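Local coordinates for protein endoglycosidase (Bacteroides thetaiotaomicron, PDB 6Q64) that probably hydrolyses O-glycosidic bonds in complex N-glycans, as an endoglycosidase of glycoside hydrolase family 18, at residues 249-254 against 277-282; 70-75 against 97-102; 263-268 against 319-324; 126-131 against 228-233; 216-221 against 245-250. The protein carries 1 engineered substitution. One frame throughout, in Å; residues are numbered along the deposited sequence.

Contact 1 of 5, residues 249-254 against 277-282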
# COMPACT_ATOMS: atom_id res chain seq x y z
N ASP A 249 0.10 -9.93 2.11
CA ASP A 249 1.18 -9.49 3.01
C ASP A 249 0.64 -8.39 3.94
O ASP A 249 1.19 -8.27 5.07
CB ASP A 249 2.40 -9.11 2.18
CG ASP A 249 2.96 -10.28 1.39
OD1 ASP A 249 3.31 -11.29 2.02
OD2 ASP A 249 3.00 -10.18 0.14
N HIS A 250 -0.37 -7.61 3.52
CA HIS A 250 -0.96 -6.56 4.40
C HIS A 250 -2.44 -6.37 4.11
O HIS A 250 -2.86 -6.49 2.94
CB HIS A 250 -0.33 -5.17 4.23
CG HIS A 250 1.03 -5.05 4.81
ND1 HIS A 250 2.15 -5.25 4.05
CD2 HIS A 250 1.46 -4.84 6.07
CE1 HIS A 250 3.23 -5.15 4.81
NE2 HIS A 250 2.83 -4.91 6.06
N TYR A 251 -3.18 -6.04 5.16
CA TYR A 251 -4.62 -5.72 5.13
C TYR A 251 -4.71 -4.21 5.29
O TYR A 251 -4.31 -3.71 6.36
CB TYR A 251 -5.34 -6.50 6.24
CG TYR A 251 -4.85 -7.92 6.46
CD1 TYR A 251 -4.67 -8.78 5.40
CD2 TYR A 251 -4.55 -8.41 7.71
CE1 TYR A 251 -4.19 -10.07 5.57
CE2 TYR A 251 -4.07 -9.69 7.90
CZ TYR A 251 -3.90 -10.54 6.83
OH TYR A 251 -3.45 -11.81 6.99
N ILE A 252 -5.14 -3.49 4.26
CA ILE A 252 -5.03 -2.00 4.26
C ILE A 252 -6.42 -1.43 4.29
O ILE A 252 -7.22 -1.73 3.36
CB ILE A 252 -4.24 -1.47 3.04
CG1 ILE A 252 -2.93 -2.22 2.84
CG2 ILE A 252 -4.03 0.02 3.17
CD1 ILE A 252 -2.05 -1.64 1.76
N TYR A 253 -6.70 -0.66 5.32
CA TYR A 253 -8.05 -0.10 5.52
C TYR A 253 -7.99 1.42 5.32
O TYR A 253 -7.05 2.08 5.73
CB TYR A 253 -8.63 -0.47 6.89
CG TYR A 253 -8.73 -1.95 7.20
CD1 TYR A 253 -7.62 -2.67 7.60
CD2 TYR A 253 -9.93 -2.63 7.16
CE1 TYR A 253 -7.71 -4.01 7.92
CE2 TYR A 253 -10.03 -3.97 7.46
CZ TYR A 253 -8.92 -4.67 7.86
OH TYR A 253 -8.99 -5.98 8.22
N GLN A 254 -9.03 1.91 4.66
CA GLN A 254 -9.41 3.32 4.56
C GLN A 254 -10.12 3.72 5.84
O GLN A 254 -11.33 3.78 5.81
CB GLN A 254 -10.32 3.50 3.35
CG GLN A 254 -9.58 3.54 2.03
CD GLN A 254 -9.45 2.20 1.34
OE1 GLN A 254 -10.34 1.75 0.64
NE2 GLN A 254 -8.27 1.62 1.46
N GLU A 277 -3.08 -7.85 13.51
CA GLU A 277 -2.48 -6.64 14.14
C GLU A 277 -1.23 -6.22 13.39
O GLU A 277 -1.18 -5.05 12.98
CB GLU A 277 -2.04 -6.88 15.57
CG GLU A 277 -3.21 -7.15 16.50
CD GLU A 277 -3.31 -8.58 16.99
OE1 GLU A 277 -3.19 -9.49 16.15
OE2 GLU A 277 -3.52 -8.76 18.22
N ARG A 278 -0.27 -7.11 13.20
CA ARG A 278 1.05 -6.72 12.62
C ARG A 278 0.97 -6.57 11.09
O ARG A 278 1.84 -5.91 10.52
CB ARG A 278 2.14 -7.68 13.11
CG ARG A 278 2.46 -7.47 14.59
CD ARG A 278 2.97 -6.08 14.97
NE ARG A 278 4.08 -5.78 14.06
CZ ARG A 278 4.35 -4.62 13.50
NH1 ARG A 278 5.38 -4.53 12.68
NH2 ARG A 278 3.62 -3.54 13.73
N LYS A 279 -0.06 -7.08 10.44
CA LYS A 279 -0.17 -6.93 8.97
C LYS A 279 -1.22 -5.87 8.60
O LYS A 279 -1.44 -5.64 7.39
CB LYS A 279 -0.53 -8.27 8.34
CG LYS A 279 0.45 -9.39 8.59
CD LYS A 279 -0.09 -10.75 8.15
CE LYS A 279 -0.52 -10.82 6.71
NZ LYS A 279 -0.81 -12.23 6.34
N THR A 280 -1.87 -5.26 9.57
CA THR A 280 -2.92 -4.28 9.25
C THR A 280 -2.28 -2.89 9.11
O THR A 280 -1.43 -2.49 9.95
CB THR A 280 -4.07 -4.34 10.26
OG1 THR A 280 -4.72 -5.61 10.16
CG2 THR A 280 -5.07 -3.25 9.99
N ILE A 281 -2.66 -2.18 8.07
CA ILE A 281 -2.26 -0.76 7.83
C ILE A 281 -3.53 0.07 7.86
O ILE A 281 -4.50 -0.31 7.17
CB ILE A 281 -1.46 -0.64 6.52
CG1 ILE A 281 -0.00 -1.05 6.74
CG2 ILE A 281 -1.51 0.77 5.99
CD1 ILE A 281 0.68 -1.56 5.50
N ILE A 282 -3.55 1.15 8.63
CA ILE A 282 -4.71 2.08 8.66
C ILE A 282 -4.27 3.40 8.05
O ILE A 282 -3.14 3.84 8.30
CB ILE A 282 -5.29 2.22 10.06
CG1 ILE A 282 -4.21 2.17 11.15
CG2 ILE A 282 -6.32 1.13 10.26
CD1 ILE A 282 -4.72 2.54 12.54
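Lys-279 meets Tyr-251 at the phenol end of its ring, where CE lies 3.4 Å from CZ in an oblique approach and NZ donates a 2.8 Å hydrogen bond to OH. A bend at chi3 (56°) turns CE of the lysine toward the phenol. The carbonyls of Ser-245 and Val-248 also accept from NZ, so three oxygens grip the ammonium group. The hydroxyl is itself within hydrogen-bonding reach of Ser-245 O and Asp-274 O, which must share its one proton, Asp-274 O being the stronger partner. Tyrosine suits this place because it offers a flat apolar ring and a polar tip together. A phenylalanine here would keep the ring but would probably leave the lysine with one oxygen fewer and the carbonyl of Asp-274 without its hydroxyl mate. The backbones pair as parallel strands: Lys-279 O accepts from Tyr-251 N at 2.9 Å, and Tyr-251 O from Ile-281 N at 2.8 Å. Ile-281 O in turn accepts from Tyr-253 N at 2.9 Å. Ile-281 lies with Ile-252 on the face opposite Tyr-251, Tyr-253 and Thr-280. Its CD1 makes a CH-pi contact over the His-250 ring, 3.8 Å from the centroid, and its CG2 lies beside CG2 of Ile-252, the two branched side chains pointing the same way. In the eight-stranded barrel, strand 251-254 runs between 280-285 and 230-235; Ile-252 and His-250 face strand 72-76, whereas Tyr-253 and Thr-280 are covered by Ile-268 of helix 261-268.

Contact 2 of 5, residues 70-75 against 97-102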
# COMPACT_ATOMS: atom_id res chain seq x y z
N HIS A 70 8.42 -2.80 12.89
CA HIS A 70 8.24 -1.37 13.18
C HIS A 70 6.88 -0.95 12.63
O HIS A 70 6.29 -1.75 11.94
CB HIS A 70 9.38 -0.54 12.57
CG HIS A 70 9.43 -0.54 11.08
ND1 HIS A 70 10.10 -1.53 10.37
CD2 HIS A 70 8.93 0.33 10.18
CE1 HIS A 70 9.94 -1.30 9.07
NE2 HIS A 70 9.25 -0.14 8.93
N VAL A 71 6.40 0.24 12.97
CA VAL A 71 5.20 0.79 12.28
C VAL A 71 5.63 1.18 10.87
O VAL A 71 6.33 2.18 10.74
CB VAL A 71 4.64 2.00 13.01
CG1 VAL A 71 3.46 2.54 12.25
CG2 VAL A 71 4.29 1.68 14.44
N LYS A 72 5.30 0.37 9.88
CA LYS A 72 5.57 0.64 8.46
C LYS A 72 4.89 1.94 8.06
O LYS A 72 3.88 2.31 8.69
CB LYS A 72 5.10 -0.52 7.58
CG LYS A 72 6.08 -1.69 7.59
CD LYS A 72 5.67 -2.83 6.69
CE LYS A 72 6.58 -4.02 6.93
NZ LYS A 72 6.40 -5.02 5.86
N GLY A 73 5.50 2.63 7.10
CA GLY A 73 4.94 3.85 6.51
C GLY A 73 4.58 3.55 5.08
O GLY A 73 5.42 2.93 4.41
N PHE A 74 3.37 3.92 4.68
CA PHE A 74 2.78 3.59 3.37
C PHE A 74 2.03 4.82 2.86
O PHE A 74 1.74 5.77 3.62
CB PHE A 74 1.89 2.35 3.56
CG PHE A 74 0.84 2.14 2.49
CD1 PHE A 74 1.14 1.44 1.34
CD2 PHE A 74 -0.43 2.67 2.64
CE1 PHE A 74 0.19 1.28 0.35
CE2 PHE A 74 -1.37 2.51 1.65
CZ PHE A 74 -1.06 1.83 0.50
N GLY A 75 1.68 4.81 1.58
CA GLY A 75 0.64 5.72 1.07
C GLY A 75 0.30 5.41 -0.37
O GLY A 75 1.05 4.65 -1.07
N SER A 97 11.56 7.03 6.01
CA SER A 97 10.78 6.14 6.90
C SER A 97 9.62 5.48 6.14
O SER A 97 8.95 4.62 6.72
CB SER A 97 10.22 6.95 8.05
OG SER A 97 9.49 8.09 7.56
N VAL A 98 9.32 5.89 4.91
CA VAL A 98 8.31 5.20 4.07
C VAL A 98 8.87 3.85 3.61
O VAL A 98 9.90 3.86 2.97
CB VAL A 98 7.94 6.07 2.87
CG1 VAL A 98 7.34 5.24 1.76
CG2 VAL A 98 6.98 7.18 3.27
N ASP A 99 8.16 2.75 3.87
CA ASP A 99 8.61 1.36 3.56
C ASP A 99 8.17 0.94 2.17
O ASP A 99 8.99 0.31 1.47
CB ASP A 99 8.05 0.36 4.56
CG ASP A 99 8.70 0.60 5.90
OD1 ASP A 99 9.88 0.27 6.01
OD2 ASP A 99 8.05 1.18 6.76
N PHE A 100 6.94 1.27 1.80
CA PHE A 100 6.42 0.95 0.45
C PHE A 100 5.25 1.87 0.09
O PHE A 100 4.72 2.57 0.94
CB PHE A 100 6.01 -0.53 0.35
CG PHE A 100 4.71 -0.90 1.01
CD1 PHE A 100 4.61 -1.03 2.39
CD2 PHE A 100 3.57 -1.13 0.25
CE1 PHE A 100 3.41 -1.39 2.98
CE2 PHE A 100 2.36 -1.47 0.85
CZ PHE A 100 2.28 -1.61 2.21
N VAL A 101 4.80 1.79 -1.15
CA VAL A 101 3.83 2.78 -1.66
C VAL A 101 3.01 2.10 -2.75
O VAL A 101 3.51 1.16 -3.43
CB VAL A 101 4.67 3.99 -2.14
CG1 VAL A 101 4.34 4.47 -3.53
CG2 VAL A 101 4.65 5.14 -1.14
N SER A 102 1.78 2.55 -2.88
CA SER A 102 0.87 2.18 -3.99
C SER A 102 0.74 3.38 -4.93
O SER A 102 0.46 4.48 -4.42
CB SER A 102 -0.45 1.73 -3.46
OG SER A 102 -0.36 0.37 -3.05
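Asp-99 and His-70 reach toward each other tip to tip, and polar bonds dominate their end of the contact. His-70 NE2 donates to Asp-99 OD2 at 2.8 Å; the oxygen lies in the imidazole plane, but the N-H comes from above the carboxylate plane, 36° out of it. The same OD2 takes Gly-73 N at 3.0 Å through its anti lone pair, and OD1 forms a salt bridge with Arg-66. Backbone bonds follow: Gly-73 O accepts from Asp-99 N at 2.8 Å and, weakly, from Phe-100 N, while Gly-75 O accepts from Ser-102 N at 2.9 Å. Glycine fits at Gly-73, since a CB would press on Ser-97 O. Apolar packing comes from Phe-74 and Phe-100, whose rings meet obliquely, planes inclined by 45° and centroids 4.8 Å apart. Ser-102 OG lies at the edge of the Phe-74 ring and is bonded to Asp-186, part of the DxxDxDxE signature of family 18, whose final glutamate is an engineered glutamine here. An alanine in place of Asp-99 would probably leave Arg-66 without its carboxylate mate and His-70 NE2 and Gly-73 N without their acceptor. Pairing the first and second strands, the contact closes the barrel; it gives a buried carboxylate two donors, with Arg-66 as a third partner, which would be expected to favour its ionised form.

Contact 3 of 5, residues 263-268 against 319-324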
# COMPACT_ATOMS: atom_id res chain seq x y z
N SER A 263 -13.65 3.04 17.51
CA SER A 263 -14.35 2.86 16.21
C SER A 263 -13.37 2.41 15.12
O SER A 263 -13.83 1.78 14.14
CB SER A 263 -15.13 4.08 15.79
OG SER A 263 -14.28 5.15 15.43
N VAL A 264 -12.08 2.64 15.29
CA VAL A 264 -11.06 2.20 14.28
C VAL A 264 -10.72 0.74 14.54
O VAL A 264 -10.70 -0.04 13.59
CB VAL A 264 -9.79 3.08 14.33
CG1 VAL A 264 -8.75 2.65 13.31
CG2 VAL A 264 -10.16 4.53 14.13
N ILE A 265 -10.48 0.40 15.81
CA ILE A 265 -10.27 -1.00 16.28
C ILE A 265 -11.46 -1.85 15.82
O ILE A 265 -11.20 -2.93 15.25
CB ILE A 265 -10.05 -1.06 17.79
CG1 ILE A 265 -8.96 -0.06 18.21
CG2 ILE A 265 -9.72 -2.49 18.20
CD1 ILE A 265 -8.35 -0.28 19.56
N TYR A 266 -12.70 -1.37 15.95
CA TYR A 266 -13.87 -2.20 15.56
C TYR A 266 -13.75 -2.56 14.09
O TYR A 266 -14.12 -3.67 13.69
CB TYR A 266 -15.20 -1.54 15.88
CG TYR A 266 -16.36 -2.31 15.31
CD1 TYR A 266 -16.67 -2.20 13.96
CD2 TYR A 266 -17.14 -3.14 16.09
CE1 TYR A 266 -17.74 -2.87 13.39
CE2 TYR A 266 -18.22 -3.82 15.54
CZ TYR A 266 -18.52 -3.69 14.19
OH TYR A 266 -19.55 -4.37 13.60
N LYS A 267 -13.25 -1.63 13.29
CA LYS A 267 -13.17 -1.78 11.82
C LYS A 267 -12.14 -2.84 11.44
O LYS A 267 -12.39 -3.53 10.43
CB LYS A 267 -12.81 -0.45 11.16
CG LYS A 267 -12.43 -0.57 9.69
CD LYS A 267 -12.35 0.77 9.00
CE LYS A 267 -13.01 0.77 7.64
NZ LYS A 267 -13.60 2.09 7.36
N ILE A 268 -11.02 -2.94 12.16
CA ILE A 268 -9.86 -3.75 11.70
C ILE A 268 -9.70 -5.01 12.55
O ILE A 268 -8.89 -5.87 12.16
CB ILE A 268 -8.55 -2.94 11.70
CG1 ILE A 268 -8.15 -2.47 13.09
CG2 ILE A 268 -8.63 -1.77 10.75
CD1 ILE A 268 -6.74 -2.03 13.16
N LEU A 319 -1.17 3.06 17.74
CA LEU A 319 -2.38 2.28 18.09
C LEU A 319 -1.96 0.94 18.68
O LEU A 319 -1.46 0.10 17.90
CB LEU A 319 -3.21 2.03 16.84
CG LEU A 319 -4.56 1.41 17.09
CD1 LEU A 319 -5.47 2.36 17.82
CD2 LEU A 319 -5.22 1.02 15.78
N ASP A 320 -2.07 0.81 20.01
CA ASP A 320 -1.89 -0.45 20.77
C ASP A 320 -3.22 -1.17 20.68
O ASP A 320 -4.19 -0.61 21.14
CB ASP A 320 -1.47 -0.13 22.21
CG ASP A 320 -0.03 0.38 22.25
OD1 ASP A 320 0.72 0.07 21.27
OD2 ASP A 320 0.35 1.01 23.30
N LEU A 321 -3.28 -2.31 20.01
CA LEU A 321 -4.53 -3.15 19.92
C LEU A 321 -4.82 -3.90 21.20
O LEU A 321 -4.02 -3.93 22.12
CB LEU A 321 -4.33 -4.06 18.72
CG LEU A 321 -4.37 -3.21 17.46
CD1 LEU A 321 -3.21 -3.49 16.53
CD2 LEU A 321 -5.70 -3.37 16.79
N PRO A 322 -6.02 -4.50 21.38
CA PRO A 322 -6.42 -5.02 22.69
C PRO A 322 -5.46 -6.15 23.14
O PRO A 322 -5.17 -6.23 24.29
CB PRO A 322 -7.85 -5.49 22.48
CG PRO A 322 -8.28 -4.74 21.22
CD PRO A 322 -7.05 -4.73 20.35
N SER A 323 -4.93 -6.89 22.17
CA SER A 323 -3.87 -7.90 22.41
C SER A 323 -2.62 -7.27 23.02
O SER A 323 -1.86 -8.00 23.56
CB SER A 323 -3.51 -8.61 21.16
OG SER A 323 -2.65 -7.84 20.37
N GLY A 324 -2.39 -5.97 22.84
CA GLY A 324 -1.18 -5.26 23.28
C GLY A 324 -0.22 -5.01 22.12
O GLY A 324 0.78 -4.32 22.29
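Ile-265 and Leu-321 have the nearest pair of CA atoms, 7.1 Å apart. One side is the C-terminal part of helix 261-268, which follows strand 251-254 on the outside of the TIM barrel; the other is the irregular loop from helix 311-317 to strand 329-333. The loop segment ends in a type I beta turn, closed by a hydrogen bond of 2.7 Å from Gly-324 N to Leu-321 O. The positive phi of Gly-324 (102°) would jam a CB against the preceding carbonyl oxygen, so glycine is the natural residue there. Three positions apart, Ile-265 and Ile-268 project from the same side of the helix toward the loop. Ile-265 sends its CG2, anti to the backbone N, to 4.0 Å from CG of Pro-322, the two side chains sliding past each other in opposite directions. The other branch, CG1, lies 4.3 Å from CD1 of Leu-319. Deeper in, CD1 of Ile-268 lies 4.0 Å from CD2 of Leu-321, side chain crossing side chain at about a right angle, and also touches CD2 of Leu-319. The loop takes its polar fixings elsewhere: Asp-320 pairs with Arg-326 and Arg-302, and Ser-323 OG bonds to Glu-277. Between helix and loop the chemistry is almost wholly apolar, so shape, grading from buried Leu-321 to exposed Pro-322, sets the fit, and not any directional bond.

Contact 4 of 5, residues 126-131 against 228-233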
# COMPACT_ATOMS: atom_id res chain seq x y z
N GLY A 126 15.30 1.16 0.95
CA GLY A 126 14.87 -0.25 0.80
C GLY A 126 13.47 -0.35 0.23
O GLY A 126 12.69 -1.22 0.70
N GLY A 127 13.10 0.56 -0.67
CA GLY A 127 11.69 0.91 -0.89
C GLY A 127 11.01 -0.02 -1.87
O GLY A 127 11.75 -0.69 -2.66
N LYS A 128 9.68 -0.05 -1.85
CA LYS A 128 8.89 -0.92 -2.78
C LYS A 128 7.68 -0.16 -3.32
O LYS A 128 6.92 0.51 -2.54
CB LYS A 128 8.42 -2.18 -2.05
CG LYS A 128 9.51 -3.18 -1.72
CD LYS A 128 8.96 -4.37 -0.96
CE LYS A 128 10.03 -5.19 -0.27
NZ LYS A 128 10.96 -5.75 -1.27
N ALA A 129 7.44 -0.31 -4.62
CA ALA A 129 6.33 0.36 -5.31
C ALA A 129 5.38 -0.68 -5.90
O ALA A 129 5.85 -1.62 -6.59
CB ALA A 129 6.87 1.29 -6.36
N LEU A 130 4.08 -0.49 -5.63
CA LEU A 130 3.02 -1.44 -6.04
C LEU A 130 2.18 -0.82 -7.14
O LEU A 130 1.75 0.32 -6.97
CB LEU A 130 2.12 -1.71 -4.84
CG LEU A 130 2.79 -2.34 -3.64
CD1 LEU A 130 1.73 -2.80 -2.67
CD2 LEU A 130 3.69 -3.51 -4.06
N LEU A 131 1.83 -1.61 -8.14
CA LEU A 131 0.66 -1.30 -8.98
C LEU A 131 -0.59 -1.41 -8.11
O LEU A 131 -0.53 -2.10 -7.12
CB LEU A 131 0.61 -2.24 -10.18
CG LEU A 131 1.40 -1.73 -11.38
CD1 LEU A 131 0.92 -2.38 -12.66
CD2 LEU A 131 1.32 -0.21 -11.49
N GLY A 228 10.14 -12.47 -4.31
CA GLY A 228 10.34 -11.47 -3.24
C GLY A 228 9.33 -10.34 -3.31
O GLY A 228 9.45 -9.42 -2.48
N ARG A 229 8.36 -10.37 -4.23
CA ARG A 229 7.35 -9.28 -4.37
C ARG A 229 6.19 -9.46 -3.39
O ARG A 229 6.03 -10.50 -2.77
CB ARG A 229 6.87 -9.20 -5.82
CG ARG A 229 7.95 -8.71 -6.75
CD ARG A 229 7.52 -8.50 -8.18
NE ARG A 229 8.47 -9.24 -8.99
CZ ARG A 229 9.44 -8.73 -9.74
NH1 ARG A 229 9.61 -7.42 -9.83
NH2 ARG A 229 10.24 -9.54 -10.41
N MSE A 230 5.34 -8.44 -3.35
CA MSE A 230 4.32 -8.28 -2.35
C MSE A 230 2.94 -8.38 -2.99
O MSE A 230 2.72 -7.86 -4.08
CB MSE A 230 4.42 -6.88 -1.75
CG MSE A 230 5.30 -6.74 -0.52
SE MSE A 230 5.23 -4.83 -0.04
CE MSE A 230 3.70 -4.65 1.14
N LEU A 231 2.01 -9.00 -2.26
CA LEU A 231 0.60 -8.87 -2.61
C LEU A 231 -0.12 -8.29 -1.41
O LEU A 231 0.24 -8.64 -0.30
CB LEU A 231 0.00 -10.23 -3.00
CG LEU A 231 -1.50 -10.19 -3.30
CD1 LEU A 231 -1.83 -9.20 -4.40
CD2 LEU A 231 -2.02 -11.57 -3.67
N VAL A 232 -1.13 -7.48 -1.66
CA VAL A 232 -1.70 -6.55 -0.65
C VAL A 232 -3.14 -6.23 -1.07
O VAL A 232 -3.45 -6.21 -2.27
CB VAL A 232 -0.78 -5.32 -0.58
CG1 VAL A 232 -1.50 -3.98 -0.68
CG2 VAL A 232 0.13 -5.38 0.64
N MSE A 233 -4.00 -5.96 -0.10
CA MSE A 233 -5.41 -5.81 -0.40
C MSE A 233 -5.97 -4.67 0.46
O MSE A 233 -5.67 -4.57 1.65
CB MSE A 233 -6.12 -7.15 -0.18
CG MSE A 233 -7.62 -7.08 0.16
SE MSE A 233 -8.74 -8.58 -0.56
CE MSE A 233 -10.29 -7.91 0.36
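Inside the (beta/alpha)8 barrel, Leu-130 meets Met-230 and Val-232 across the barrel interior, from two strands that are not direct neighbours. Its two methyls divide the work: CD1 lies 4.0 Å from Val-232 CG1, and CD2 approaches Met-230 CB at 4.2 Å, each pair of side chains crossing at about a right angle. The forked end of leucine suits a residue that must touch two successive inward positions of one strand. Met-230 is a selenomethionine, and its SE rests 3.9 Å from CD of Lys-128, so the long lysine contributes its CD methylene to the packing. Strand 184-189 separates 128-135 from 230-235 in the sheet, which explains why the short segments stay 8.7 Å apart at their axes and are turned by 57°, the curvature and twist of the barrel wall. Alternation along each strand does the rest: Lys-128 and Leu-130 point across toward Met-230 and Val-232, whereas Leu-231 faces outward onto Ile-217 and Leu-220 of helix 211-224. Phe-100 of the strand on the far side of 128-135 also packs on Lys-128, Leu-130 and Met-230, and His-250 touches both Met-230 and Val-232. Toward the end of the barrel where the strands begin, the lysine chain bends at chi4 (-62°), leaving NZ 4.1 Å from Gly-228 O, a long approach; the positive phi of Gly-228 (75°) favours glycine there.

Contact 5 of 5, residues 216-221 against 245-250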
# COMPACT_ATOMS: atom_id res chain seq x y z
N PHE A 216 -7.62 -16.25 -8.27
CA PHE A 216 -7.06 -14.93 -8.64
C PHE A 216 -5.82 -14.68 -7.77
O PHE A 216 -4.66 -14.70 -8.26
CB PHE A 216 -8.12 -13.84 -8.48
CG PHE A 216 -7.62 -12.48 -8.88
CD1 PHE A 216 -7.16 -12.26 -10.17
CD2 PHE A 216 -7.57 -11.44 -7.96
CE1 PHE A 216 -6.68 -11.02 -10.55
CE2 PHE A 216 -7.08 -10.19 -8.34
CZ PHE A 216 -6.65 -9.99 -9.64
N ILE A 217 -6.08 -14.51 -6.48
CA ILE A 217 -5.07 -14.29 -5.42
C ILE A 217 -4.08 -15.45 -5.41
O ILE A 217 -2.91 -15.21 -5.18
CB ILE A 217 -5.78 -14.18 -4.06
CG1 ILE A 217 -6.63 -12.92 -3.99
CG2 ILE A 217 -4.79 -14.26 -2.92
CD1 ILE A 217 -7.57 -12.92 -2.82
N GLU A 218 -4.55 -16.68 -5.62
CA GLU A 218 -3.67 -17.88 -5.63
C GLU A 218 -2.61 -17.71 -6.72
O GLU A 218 -1.44 -18.03 -6.44
CB GLU A 218 -4.51 -19.14 -5.82
CG GLU A 218 -4.57 -20.06 -4.62
CD GLU A 218 -5.44 -21.29 -4.85
OE1 GLU A 218 -5.33 -21.90 -5.94
OE2 GLU A 218 -6.24 -21.62 -3.95
N THR A 219 -3.02 -17.21 -7.91
CA THR A 219 -2.15 -17.08 -9.12
C THR A 219 -1.15 -15.94 -8.96
O THR A 219 0.00 -16.12 -9.35
CB THR A 219 -2.93 -16.81 -10.41
OG1 THR A 219 -4.01 -17.74 -10.56
CG2 THR A 219 -2.02 -16.90 -11.62
N LEU A 220 -1.57 -14.80 -8.40
CA LEU A 220 -0.65 -13.70 -8.02
C LEU A 220 0.38 -14.21 -6.99
O LEU A 220 1.56 -14.06 -7.28
CB LEU A 220 -1.44 -12.51 -7.51
CG LEU A 220 -2.38 -11.88 -8.53
CD1 LEU A 220 -3.33 -10.88 -7.89
CD2 LEU A 220 -1.58 -11.22 -9.63
N SER A 221 -0.03 -14.82 -5.87
CA SER A 221 0.95 -15.34 -4.88
C SER A 221 1.92 -16.31 -5.55
O SER A 221 3.13 -16.15 -5.34
CB SER A 221 0.33 -15.97 -3.64
OG SER A 221 0.55 -15.13 -2.51
N SER A 245 -5.83 -15.33 3.59
CA SER A 245 -5.13 -14.21 4.25
C SER A 245 -3.61 -14.49 4.33
O SER A 245 -2.83 -13.54 4.32
CB SER A 245 -5.74 -13.90 5.60
OG SER A 245 -5.06 -14.58 6.64
N LYS A 246 -3.18 -15.74 4.43
CA LYS A 246 -1.72 -16.03 4.52
C LYS A 246 -1.04 -15.68 3.19
O LYS A 246 0.17 -15.54 3.18
CB LYS A 246 -1.47 -17.49 4.90
CG LYS A 246 -1.93 -17.83 6.31
CD LYS A 246 -1.75 -19.29 6.70
CE LYS A 246 -2.07 -19.54 8.16
NZ LYS A 246 -2.81 -20.80 8.32
N LEU A 247 -1.80 -15.51 2.12
CA LEU A 247 -1.22 -15.25 0.77
C LEU A 247 -1.11 -13.74 0.50
O LEU A 247 -0.54 -13.37 -0.57
CB LEU A 247 -2.12 -15.92 -0.27
CG LEU A 247 -2.08 -17.44 -0.33
CD1 LEU A 247 -2.87 -17.88 -1.55
CD2 LEU A 247 -0.66 -17.99 -0.37
N VAL A 248 -1.59 -12.93 1.44
CA VAL A 248 -1.65 -11.45 1.36
C VAL A 248 -0.83 -10.81 2.48
O VAL A 248 -1.10 -11.06 3.66
CB VAL A 248 -3.11 -11.03 1.41
CG1 VAL A 248 -3.25 -9.53 1.59
CG2 VAL A 248 -3.82 -11.50 0.16
N ASP A 249 0.10 -9.93 2.11
CA ASP A 249 1.18 -9.49 3.01
C ASP A 249 0.64 -8.39 3.94
O ASP A 249 1.19 -8.27 5.07
CB ASP A 249 2.40 -9.11 2.18
CG ASP A 249 2.96 -10.28 1.39
OD1 ASP A 249 3.31 -11.29 2.02
OD2 ASP A 249 3.00 -10.18 0.14
N HIS A 250 -0.37 -7.61 3.52
CA HIS A 250 -0.96 -6.56 4.40
C HIS A 250 -2.44 -6.37 4.11
O HIS A 250 -2.86 -6.49 2.94
CB HIS A 250 -0.33 -5.17 4.23
CG HIS A 250 1.03 -5.05 4.81
ND1 HIS A 250 2.15 -5.25 4.05
CD2 HIS A 250 1.46 -4.84 6.07
CE1 HIS A 250 3.23 -5.15 4.81
NE2 HIS A 250 2.83 -4.91 6.06
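Leu-247 packs against Ile-217 and Ser-221 where helix 211-224, an outer helix of the TIM barrel, meets the loop that leads into strand 251-254. The tight part is on the buried side. There CB of Leu-247 sits 3.6 Å from Ser-221 OG and 4.1 Å from CG2 of Ile-217, and that same isoleucine methyl, anti to the backbone N, also reaches CG2 of Val-248 at 4.2 Å. Branched Ile-217 can thus serve two loop residues with one methyl, and the small Ser-221 lets the loop backbone come close, the CA atoms of Ser-221 and Leu-247 being 6.1 Å apart. A type I beta turn from Ser-245 to Val-248 presents Leu-247 to the helix. The looser side is more open to solvent. Partly exposed Glu-218 touches CD1 of Leu-247 through its CG, at 4.1 Å, and its CA, and its carboxylate turns to another partner, OE2 bonding to Gln-214 NE2 of the same helix. A leucine suits this border, its two methyls dividing between the sides: CD1 goes to Glu-218 and CD2 to the CB and OG of Ser-221. The one polar link between helix and loop is weak, a bond from Ser-221 OG to Leu-247 O at 2.8 Å.

From the N terminus, contact 2 comes first and stands alone in sequence: it closes a short loop and pairs the first strand with the second, and so closes the barrel. Contact 4 then spans the long way from the third strand to the fifth. Before it closes, contact 5 opens on helix 211-224, so the two cross, and contact 5 ends in residues 249-250, where contact 1 begins. Contact 1 pairs neighbouring strands 251-254 and 280-285, and contact 3 crosses it, tying the intervening helix 261-268 to the loop before strand 329-333. Contacts 1, 2 and 4 converge in the barrel interior around His-250 and Phe-100, while contacts 3 and 5 lie farther out.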